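Local coordinates for protein nisin leader peptide-processing serine protease NisP (Lactococcus lactis subsp. lactis, PDB 4MZD) that processes the leader peptide of the lantibiotic nisin, as a subtilisin-like serine protease of the S8 family, at residues 107-112 / 158-163; 152-157 / 355-360; 316-319 / 325-328. One frame throughout, in Å; residues are numbered along the deposited sequence. Where two conformers were deposited one is given.

Contact 1: residues 107-112 / 158-163; sequences HPDLSN and NGNILG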
ATOM      1  N   HIS A 107     -18.931  -0.660   6.668  1.00 10.14           N
ATOM      2  CA  HIS A 107     -18.736   0.769   6.481  1.00  9.95           C
ATOM      3  C   HIS A 107     -19.629   1.251   5.335  1.00  9.27           C
ATOM      4  O   HIS A 107     -19.581   0.686   4.247  1.00  9.36           O
ATOM      5  CB  HIS A 107     -17.284   1.109   6.172  1.00  9.76           C
ATOM      6  CG  HIS A 107     -16.999   2.567   6.311  1.00  8.88           C
ATOM      7  ND1 HIS A 107     -17.558   3.510   5.473  1.00  8.96           N
ATOM      8  CD2 HIS A 107     -16.293   3.251   7.242  1.00  9.37           C
ATOM      9  CE1 HIS A 107     -17.177   4.714   5.867  1.00  9.20           C
ATOM     10  NE2 HIS A 107     -16.408   4.584   6.937  1.00  9.57           N
ATOM     11  N   PRO A 108     -20.448   2.294   5.565  1.00 10.28           N
ATOM     12  CA  PRO A 108     -21.402   2.683   4.519  1.00 11.08           C
ATOM     13  C   PRO A 108     -20.776   3.066   3.175  1.00 10.21           C
ATOM     14  O   PRO A 108     -21.445   2.890   2.154  1.00 10.55           O
ATOM     15  CB  PRO A 108     -22.150   3.878   5.140  1.00 13.24           C
ATOM     16  CG  PRO A 108     -21.265   4.359   6.237  1.00 15.05           C
ATOM     17  CD  PRO A 108     -20.604   3.120   6.775  1.00 12.34           C
ATOM     18  N   ASP A 109     -19.545   3.575   3.158  1.00  8.68           N
ATOM     19  CA  ASP A 109     -18.946   3.955   1.887  1.00  8.64           C
ATOM     20  C   ASP A 109     -18.319   2.769   1.160  1.00  8.30           C
ATOM     21  O   ASP A 109     -17.962   2.887  -0.015  1.00  8.79           O
ATOM     22  CB  ASP A 109     -17.862   5.014   2.083  1.00  9.15           C
ATOM     23  CG  ASP A 109     -18.404   6.355   2.540  1.00  9.75           C
ATOM     24  OD1 ASP A 109     -19.612   6.638   2.370  1.00  9.69           O
ATOM     25  OD2 ASP A 109     -17.575   7.144   3.050  1.00 11.19           O
ATOM     26  N   LEU A 110     -18.169   1.644   1.865  1.00  7.82           N
ATOM     27  CA  LEU A 110     -17.425   0.488   1.355  1.00  8.28           C
ATOM     28  C   LEU A 110     -18.258  -0.759   1.087  1.00  8.88           C
ATOM     29  O   LEU A 110     -17.876  -1.584   0.274  1.00  8.63           O
ATOM     30  CB  LEU A 110     -16.323   0.079   2.339  1.00  8.24           C
ATOM     31  CG  LEU A 110     -15.347   1.169   2.786  1.00  8.55           C
ATOM     32  CD1 LEU A 110     -14.336   0.619   3.786  1.00  9.31           C
ATOM     33  CD2 LEU A 110     -14.650   1.792   1.589  1.00  9.26           C
ATOM     34  N   SER A 111     -19.390  -0.893   1.765  0.52  9.45           N
ATOM     35  CA  SER A 111     -20.104  -2.163   1.742  0.52 10.40           C
ATOM     36  C   SER A 111     -20.493  -2.613   0.333  0.52 10.54           C
ATOM     37  O   SER A 111     -20.456  -3.809   0.028  0.52 11.54           O
ATOM     38  CB  SER A 111     -21.322  -2.122   2.665  0.52 11.34           C
ATOM     39  OG  SER A 111     -22.221  -1.095   2.285  0.52 11.85           O
ATOM     40  N   ASN A 112     -20.847  -1.663  -0.530  1.00  9.74           N
ATOM     41  CA  ASN A 112     -21.263  -1.996  -1.889  1.00 10.77           C
ATOM     42  C   ASN A 112     -20.112  -2.363  -2.822  1.00 10.23           C
ATOM     43  O   ASN A 112     -20.347  -2.748  -3.966  1.00 11.61           O
ATOM     44  CB  ASN A 112     -22.089  -0.858  -2.488  1.00 13.54           C
ATOM     45  CG  ASN A 112     -23.459  -0.746  -1.865  1.00 18.24           C
ATOM     46  OD1 ASN A 112     -23.897  -1.639  -1.139  1.00 21.16           O
ATOM     47  ND2 ASN A 112     -24.155   0.348  -2.158  1.00 19.84           N
ATOM     48  N   ASN A 158     -17.241   5.024  -1.968  1.00  7.81           N
ATOM     49  CA  ASN A 158     -18.239   5.546  -2.878  1.00  8.59           C
ATOM     50  C   ASN A 158     -19.408   6.122  -2.109  1.00  8.58           C
ATOM     51  O   ASN A 158     -20.512   5.587  -2.131  1.00 10.34           O
ATOM     52  CB  ASN A 158     -18.700   4.439  -3.821  1.00  9.56           C
ATOM     53  CG  ASN A 158     -19.514   4.966  -4.978  1.00 10.61           C
ATOM     54  OD1 ASN A 158     -19.541   6.169  -5.233  1.00 11.47           O
ATOM     55  ND2 ASN A 158     -20.167   4.065  -5.703  1.00 11.93           N
ATOM     56  N   GLY A 159     -19.173   7.224  -1.419  1.00  9.09           N
ATOM     57  CA  GLY A 159     -20.223   7.797  -0.603  1.00  9.73           C
ATOM     58  C   GLY A 159     -19.825   9.160  -0.093  1.00  9.83           C
ATOM     59  O   GLY A 159     -19.664  10.105  -0.864  1.00 11.04           O
ATOM     60  N   ASN A 160     -19.651   9.267   1.217  1.00  9.18           N
ATOM     61  CA  ASN A 160     -19.326  10.555   1.812  1.00  9.22           C
ATOM     62  C   ASN A 160     -17.915  11.019   1.457  1.00  9.33           C
ATOM     63  O   ASN A 160     -17.640  12.225   1.425  1.00  9.75           O
ATOM     64  CB  ASN A 160     -19.558  10.499   3.318  1.00  9.83           C
ATOM     65  CG  ASN A 160     -20.942   9.981   3.662  1.00 10.54           C
ATOM     66  OD1 ASN A 160     -21.934  10.378   3.051  1.00 11.37           O
ATOM     67  ND2 ASN A 160     -21.018   9.083   4.632  1.00 11.25           N
ATOM     68  N   ILE A 161     -17.028  10.054   1.207  1.00  9.07           N
ATOM     69  CA  ILE A 161     -15.773  10.316   0.511  1.00  9.03           C
ATOM     70  C   ILE A 161     -15.716   9.416  -0.712  1.00  8.08           C
ATOM     71  O   ILE A 161     -16.500   8.464  -0.841  1.00  8.52           O
ATOM     72  CB  ILE A 161     -14.513  10.091   1.388  1.00  9.48           C
ATOM     73  CG1 ILE A 161     -14.311   8.614   1.718  1.00 10.74           C
ATOM     74  CG2 ILE A 161     -14.562  10.942   2.640  1.00 11.29           C
ATOM     75  CD1 ILE A 161     -12.944   8.314   2.261  1.00 12.88           C
ATOM     76  N   LEU A 162     -14.785   9.732  -1.606  1.00  7.89           N
ATOM     77  CA  LEU A 162     -14.570   8.962  -2.826  1.00  8.13           C
ATOM     78  C   LEU A 162     -13.149   8.421  -2.871  1.00  8.02           C
ATOM     79  O   LEU A 162     -12.180   9.136  -2.576  1.00  8.68           O
ATOM     80  CB  LEU A 162     -14.787   9.839  -4.059  1.00  9.24           C
ATOM     81  CG  LEU A 162     -16.225  10.312  -4.243  1.00 10.07           C
ATOM     82  CD1 LEU A 162     -16.309  11.333  -5.363  1.00 11.70           C
ATOM     83  CD2 LEU A 162     -17.170   9.148  -4.499  1.00  9.98           C
ATOM     84  N   GLY A 163     -13.023   7.158  -3.254  1.00  7.41           N
ATOM     85  CA  GLY A 163     -11.732   6.580  -3.572  1.00  7.36           C
ATOM     86  C   GLY A 163     -11.320   6.927  -4.990  1.00  6.92           C
ATOM     87  O   GLY A 163     -12.018   7.681  -5.681  1.00  8.01           O
TER

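Contact 2: residues 152-157 / 355-360; sequences AGQITA and ATPKVS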
ATOM      1  N   ALA A 152      -8.638   0.560   2.146  1.00  6.57           N
ATOM      2  CA  ALA A 152      -9.740   0.224   1.246  1.00  6.96           C
ATOM      3  C   ALA A 152     -10.479   1.464   0.758  1.00  6.68           C
ATOM      4  O   ALA A 152     -10.844   1.541  -0.417  1.00  7.10           O
ATOM      5  CB  ALA A 152     -10.705  -0.734   1.910  1.00  7.44           C
ATOM      6  N   GLY A 153     -10.701   2.429   1.645  1.00  7.11           N
ATOM      7  CA  GLY A 153     -11.403   3.635   1.249  1.00  7.51           C
ATOM      8  C   GLY A 153     -10.693   4.373   0.125  1.00  6.88           C
ATOM      9  O   GLY A 153     -11.343   4.930  -0.770  1.00  7.08           O
ATOM     10  N   GLN A 154      -9.361   4.380   0.163  1.00  6.41           N
ATOM     11  CA  GLN A 154      -8.589   5.046  -0.876  1.00  6.83           C
ATOM     12  C   GLN A 154      -8.800   4.411  -2.245  1.00  6.45           C
ATOM     13  O   GLN A 154      -8.690   5.091  -3.270  1.00  7.03           O
ATOM     14  CB  GLN A 154      -7.100   5.039  -0.530  1.00  6.93           C
ATOM     15  CG  GLN A 154      -6.784   5.851   0.702  1.00  7.74           C
ATOM     16  CD  GLN A 154      -7.074   7.304   0.474  1.00  8.44           C
ATOM     17  OE1 GLN A 154      -6.396   7.955  -0.316  1.00  9.88           O
ATOM     18  NE2 GLN A 154      -8.130   7.814   1.117  1.00  9.28           N
ATOM     19  N   ILE A 155      -9.063   3.105  -2.268  1.00  6.24           N
ATOM     20  CA  ILE A 155      -9.333   2.422  -3.517  1.00  6.82           C
ATOM     21  C   ILE A 155     -10.757   2.676  -4.007  1.00  7.07           C
ATOM     22  O   ILE A 155     -10.954   3.044  -5.166  1.00  8.06           O
ATOM     23  CB  ILE A 155      -9.126   0.892  -3.394  1.00  7.14           C
ATOM     24  CG1 ILE A 155      -7.719   0.582  -2.878  1.00  7.66           C
ATOM     25  CG2 ILE A 155      -9.354   0.210  -4.732  1.00  8.27           C
ATOM     26  CD1 ILE A 155      -7.468  -0.878  -2.608  1.00  9.19           C
ATOM     27  N   THR A 156     -11.743   2.472  -3.129  1.00  6.99           N
ATOM     28  CA  THR A 156     -13.094   2.193  -3.589  1.00  7.01           C
ATOM     29  C   THR A 156     -14.216   2.964  -2.896  1.00  7.04           C
ATOM     30  O   THR A 156     -15.378   2.774  -3.247  1.00  7.37           O
ATOM     31  CB  THR A 156     -13.376   0.675  -3.480  1.00  7.94           C
ATOM     32  OG1 THR A 156     -14.529   0.351  -4.248  1.00  8.26           O
ATOM     33  CG2 THR A 156     -13.585   0.234  -2.025  1.00  7.95           C
ATOM     34  N   ALA A 157     -13.915   3.817  -1.919  1.00  7.15           N
ATOM     35  CA  ALA A 157     -15.005   4.506  -1.225  1.00  7.72           C
ATOM     36  C   ALA A 157     -15.946   5.154  -2.226  1.00  7.72           C
ATOM     37  O   ALA A 157     -15.522   5.778  -3.205  1.00  7.68           O
ATOM     38  CB  ALA A 157     -14.483   5.534  -0.248  1.00  7.84           C
ATOM     39  N   ALA A 355      -0.855   6.116  -0.355  1.00  6.99           N
ATOM     40  CA  ALA A 355      -0.489   6.401  -1.741  1.00  7.38           C
ATOM     41  C   ALA A 355      -0.675   5.150  -2.598  1.00  6.96           C
ATOM     42  O   ALA A 355      -1.207   5.205  -3.706  1.00  7.67           O
ATOM     43  CB  ALA A 355       0.958   6.879  -1.807  1.00  7.93           C
ATOM     44  N   THR A 356      -0.229   4.019  -2.061  1.00  6.64           N
ATOM     45  CA  THR A 356      -0.278   2.727  -2.734  1.00  6.74           C
ATOM     46  C   THR A 356      -1.664   2.370  -3.299  1.00  6.40           C
ATOM     47  O   THR A 356      -1.779   2.046  -4.475  1.00  6.78           O
ATOM     48  CB  THR A 356       0.300   1.650  -1.791  1.00  6.96           C
ATOM     49  OG1 THR A 356       1.630   2.039  -1.429  1.00  7.15           O
ATOM     50  CG2 THR A 356       0.374   0.295  -2.455  1.00  7.84           C
ATOM     51  N   PRO A 357      -2.732   2.469  -2.485  1.00  6.25           N
ATOM     52  CA  PRO A 357      -4.065   2.125  -2.998  1.00  6.57           C
ATOM     53  C   PRO A 357      -4.565   3.069  -4.083  1.00  6.49           C
ATOM     54  O   PRO A 357      -5.411   2.659  -4.888  1.00  6.85           O
ATOM     55  CB  PRO A 357      -4.962   2.214  -1.750  1.00  7.03           C
ATOM     56  CG  PRO A 357      -4.180   3.053  -0.775  1.00  6.79           C
ATOM     57  CD  PRO A 357      -2.757   2.651  -1.026  1.00  6.64           C
ATOM     58  N   LYS A 358      -4.096   4.311  -4.095  1.00  6.60           N
ATOM     59  CA  LYS A 358      -4.466   5.211  -5.180  1.00  7.02           C
ATOM     60  C   LYS A 358      -3.940   4.649  -6.499  1.00  6.83           C
ATOM     61  O   LYS A 358      -4.637   4.630  -7.511  1.00  7.65           O
ATOM     62  CB  LYS A 358      -3.920   6.620  -4.947  1.00  7.42           C
ATOM     63  CG  LYS A 358      -4.502   7.334  -3.736  1.00  7.79           C
ATOM     64  CD  LYS A 358      -3.959   8.763  -3.676  1.00  8.57           C
ATOM     65  CE  LYS A 358      -4.660   9.660  -2.665  1.00  8.47           C
ATOM     66  NZ  LYS A 358      -4.267   9.406  -1.255  1.00  8.67           N
ATOM     67  N   VAL A 359      -2.698   4.170  -6.482  1.00  6.62           N
ATOM     68  CA  VAL A 359      -2.118   3.548  -7.658  1.00  7.08           C
ATOM     69  C   VAL A 359      -2.829   2.230  -7.990  1.00  6.79           C
ATOM     70  O   VAL A 359      -3.144   1.968  -9.154  1.00  7.54           O
ATOM     71  CB  VAL A 359      -0.600   3.354  -7.473  1.00  7.55           C
ATOM     72  CG1 VAL A 359      -0.001   2.629  -8.670  1.00  8.52           C
ATOM     73  CG2 VAL A 359       0.071   4.714  -7.275  1.00  8.61           C
ATOM     74  N   SER A 360      -3.095   1.399  -6.985  1.00  6.96           N
ATOM     75  CA  SER A 360      -3.779   0.127  -7.243  1.00  7.06           C
ATOM     76  C   SER A 360      -5.137   0.321  -7.905  1.00  7.12           C
ATOM     77  O   SER A 360      -5.472  -0.358  -8.874  1.00  7.49           O
ATOM     78  CB  SER A 360      -3.974  -0.657  -5.951  1.00  7.41           C
ATOM     79  OG  SER A 360      -2.725  -1.065  -5.446  1.00  7.98           O
TER

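Contact 3: residues 316-319 / 325-328; sequences ANFK and KFVS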
ATOM      1  N   ALA A 316       5.897  16.870   8.481  1.00  8.57           N
ATOM      2  CA  ALA A 316       6.867  17.939   8.718  1.00  8.88           C
ATOM      3  C   ALA A 316       6.359  18.974   9.717  1.00  8.79           C
ATOM      4  O   ALA A 316       7.105  19.418  10.592  1.00  9.40           O
ATOM      5  CB  ALA A 316       7.253  18.597   7.415  1.00 10.56           C
ATOM      6  N   ASN A 317       5.097  19.370   9.587  1.00  8.63           N
ATOM      7  CA  ASN A 317       4.543  20.358  10.504  1.00  9.03           C
ATOM      8  C   ASN A 317       4.197  19.760  11.855  1.00  9.18           C
ATOM      9  O   ASN A 317       4.387  20.396  12.884  1.00  9.90           O
ATOM     10  CB  ASN A 317       3.356  21.076   9.878  1.00  9.34           C
ATOM     11  CG  ASN A 317       3.749  21.807   8.625  1.00 10.60           C
ATOM     12  OD1 ASN A 317       4.727  22.554   8.625  1.00 12.06           O
ATOM     13  ND2 ASN A 317       3.026  21.572   7.540  1.00 12.12           N
ATOM     14  N   PHE A 318       3.704  18.526  11.858  1.00  8.57           N
ATOM     15  CA  PHE A 318       3.515  17.834  13.120  1.00  9.18           C
ATOM     16  C   PHE A 318       4.809  17.855  13.938  1.00  9.60           C
ATOM     17  O   PHE A 318       4.798  18.135  15.140  1.00 10.75           O
ATOM     18  CB  PHE A 318       3.065  16.392  12.896  1.00 10.03           C
ATOM     19  CG  PHE A 318       2.706  15.683  14.169  1.00 11.43           C
ATOM     20  CD1 PHE A 318       1.397  15.656  14.614  1.00 12.87           C
ATOM     21  CD2 PHE A 318       3.681  15.066  14.938  1.00 14.43           C
ATOM     22  CE1 PHE A 318       1.065  15.017  15.792  1.00 15.17           C
ATOM     23  CE2 PHE A 318       3.354  14.426  16.118  1.00 16.69           C
ATOM     24  CZ  PHE A 318       2.043  14.402  16.543  1.00 16.91           C
ATOM     25  N   LYS A 319       5.925  17.547  13.286  1.00  9.50           N
ATOM     26  CA  LYS A 319       7.207  17.483  13.975  1.00 10.28           C
ATOM     27  C   LYS A 319       7.708  18.845  14.444  1.00 10.41           C
ATOM     28  O   LYS A 319       8.305  18.954  15.514  1.00 12.20           O
ATOM     29  CB  LYS A 319       8.243  16.830  13.073  1.00 12.42           C
ATOM     30  CG  LYS A 319       8.026  15.362  12.890  1.00 14.42           C
ATOM     31  CD  LYS A 319       9.001  14.819  11.879  1.00 18.07           C
ATOM     32  CE  LYS A 319       8.725  13.365  11.611  1.00 20.59           C
ATOM     33  NZ  LYS A 319       8.601  12.607  12.880  1.00 22.73           N
ATOM     34  N   LYS A 325      -0.591  22.214  18.568  1.00 14.31           N
ATOM     35  CA  LYS A 325      -0.632  23.251  17.541  1.00 14.47           C
ATOM     36  C   LYS A 325      -1.003  22.675  16.175  1.00 12.66           C
ATOM     37  O   LYS A 325      -1.709  23.310  15.392  1.00 13.02           O
ATOM     38  CB  LYS A 325       0.715  23.982  17.476  1.00 16.91           C
ATOM     39  CG  LYS A 325       0.852  24.995  16.340  1.00 20.02           C
ATOM     40  CD  LYS A 325       2.114  25.843  16.489  1.00 22.27           C
ATOM     41  CE  LYS A 325       2.371  26.681  15.241  1.00 23.49           C
ATOM     42  NZ  LYS A 325       3.567  27.565  15.389  1.00 24.89           N
ATOM     43  N   PHE A 326      -0.507  21.475  15.885  1.00 11.79           N
ATOM     44  CA  PHE A 326      -0.849  20.777  14.651  1.00 12.01           C
ATOM     45  C   PHE A 326      -2.361  20.685  14.511  1.00 12.16           C
ATOM     46  O   PHE A 326      -2.922  20.926  13.442  1.00 12.10           O
ATOM     47  CB  PHE A 326      -0.227  19.375  14.666  1.00 11.76           C
ATOM     48  CG  PHE A 326      -0.504  18.556  13.429  1.00 11.67           C
ATOM     49  CD1 PHE A 326       0.136  18.839  12.230  1.00 11.37           C
ATOM     50  CD2 PHE A 326      -1.389  17.488  13.472  1.00 12.47           C
ATOM     51  CE1 PHE A 326      -0.123  18.084  11.101  1.00 11.41           C
ATOM     52  CE2 PHE A 326      -1.638  16.724  12.346  1.00 12.31           C
ATOM     53  CZ  PHE A 326      -1.003  17.018  11.161  1.00 11.70           C
ATOM     54  N   VAL A 327      -3.018  20.333  15.608  1.00 12.92           N
ATOM     55  CA  VAL A 327      -4.459  20.178  15.604  1.00 15.27           C
ATOM     56  C   VAL A 327      -5.166  21.530  15.722  1.00 15.81           C
ATOM     57  O   VAL A 327      -6.036  21.847  14.917  1.00 16.31           O
ATOM     58  CB  VAL A 327      -4.922  19.218  16.719  1.00 16.77           C
ATOM     59  CG1 VAL A 327      -6.440  19.149  16.775  1.00 17.71           C
ATOM     60  CG2 VAL A 327      -4.336  17.831  16.501  1.00 17.46           C
ATOM     61  N   SER A 328      -4.785  22.338  16.706  1.00 16.27           N
ATOM     62  CA  SER A 328      -5.503  23.587  16.954  1.00 17.74           C
ATOM     63  C   SER A 328      -5.390  24.592  15.804  1.00 18.07           C
ATOM     64  O   SER A 328      -6.294  25.403  15.592  1.00 19.56           O
ATOM     65  CB  SER A 328      -5.053  24.230  18.267  1.00 18.96           C
ATOM     66  OG  SER A 328      -3.787  24.842  18.128  1.00 19.54           O
TER

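Contact 1: residues 107-112 / 158-163
The backbone N of N158 opens the contact by donating to the carbonyl O of D109 at 3.0 Å. At G159 the D109 side chain takes over: its OD1 lies 3.2 Å from G159 CA, an approach eased by the bare alpha carbon. G159 N also bonds to I161 O within the same loop, and the amides of N160 and I161 point at the carboxylate. N160 N donates to D109 OD1 at 2.9 Å with an N-H...O angle of 159°; it comes from above the carboxylate plane, 44° out of it. The side chain of N160 stays alongside, ND2 being 3.6 Å from D109 OD1, and its amide bonds instead to the hydroxyl of Y346. I161 N reaches D109 OD2 in a weak bond of 3.5 Å, and I161 CG1 packs against the same oxygen at 3.8 Å. The carboxylate spans these partners because D109 CG stands beside its own backbone N and opposite the carbonyl carbon (chi1 -68°). The Y346 hydroxyl also hydrogen-bonds to D109 OD2. Within 107-112, H107 ND1 accepts from D109 N at 3.1 Å in the plane of the imidazole ring, while H107 NE2 bonds to W345 O. The contact thus joins the loop after strand 95-100 to the loop leaving helix 147-156, away from the predicted charge relay. With both carboxylate oxygens held by amide and hydroxyl groups, buried D109 is probably ionised, its charge stabilised by neutral N-H and hydroxyl groups, one of the bonds weak; the bonding of H107 is consistent with a neutral ring protonated on NE2.

Contact 2: residues 152-157 / 355-360
Q154 folds its side chain at CB-CG (chi2 -65°), and K358 runs extended until its last bend at the CD-CE bond (chi4 76°), so that the two chains lie side by side, pointing the same way, and K358 NZ meets Q154 OE1 at 2.7 Å. The ammonium group lies roughly in line with the C=O bond, tilted 21° from the amide plane, with K358 CE following at 3.4 Å from the same oxygen. Next to this polar end the P357 ring, directed at helix 147-156, wedges between two side chains: its CG touches Q154 CB at 3.5 Å, and its CB presses on I155 CG1 at 3.4 Å, tighter than ordinary carbon contact, I155 and P357 crossing at about a right angle. The short helix segments run in the same general direction but inclined, 7.9 Å between axes. This is the helix pair of the subtilase core: H147 begins helix 147-156, and S353 lies just ahead of helix 356-370, both predicted members of the charge relay with D100. P357 lies close to that site without touching it, its side chain about 6 Å from that of S353. The buried K358 ammonium has further partners in the salt bridge to D74 and in the carbonyl oxygens of F354 and P311. K358 can only donate, so the atom it meets must be OE1; this leaves Q154 NE2 bonded to the T339 hydroxyl.

Contact 3: residues 316-319 / 325-328
F318 and F326 meet as a T-shaped pair, and both rings start from the same first torsion: each ring carbon CG is set opposite its backbone N, at chi1 -173° in F318 and -180° in F326. From these starting points the two side chains cross at about a right angle. F318 turns an edge to its partner, with CD1 standing over one face of the F326 ring, toward the rim, and 3.5 Å from F326 CD2. The ring centroids are 5.2 Å apart and the planes are inclined at 73°. The F318 methylene joins in: its CB sits 4.1 Å from the F326 ring centroid, above the face, as a CH-pi contact. The F326 ring also reaches the backbone, where its CD1 is 3.6 Å from F318 N. Both residues lie on helix 316-328, yet the CA atoms of F318 and F326 are only 5.5 Å apart, far too close for residues eight apart in a straight helix, so the chain doubles back between them. Further round, F326 meets the ring of W336 and packs on Y331, Y332 and D335; the backbone C of N317 approaches F326 CD1 obliquely, while N317 ND2 bonds to D335 OD2. With C-H groups directed at a pi face, the contact is held by dispersion and weak ring electrostatics, and joins the two ends of the folded-back helix through mainly aromatic packing.

In the fold
Along the chain the order is 107-112, 152-157, 158-163, 316-319, 325-328, 355-360, so contacts 1 and 2 interlock and contact 3 falls within the span closed by contact 2. Contacts 1 and 2 lie 12 Å apart between centres and touch: G163 N probably bonds to A157 O at 2.9 Å, and L110 packs on G153. Segments 152-157 and 158-163 are consecutive, carrying the helix of contact 2 into the loop of contact 1. Contact 3 lies 25 Å from contact 2 and 28 Å from contact 1, centre to centre. Helix 356-370 of contact 2 packs on strands 200-210 and 241-245 of the mixed sheet, near the predicted catalytic residues, with contacts 1 and 3 further out.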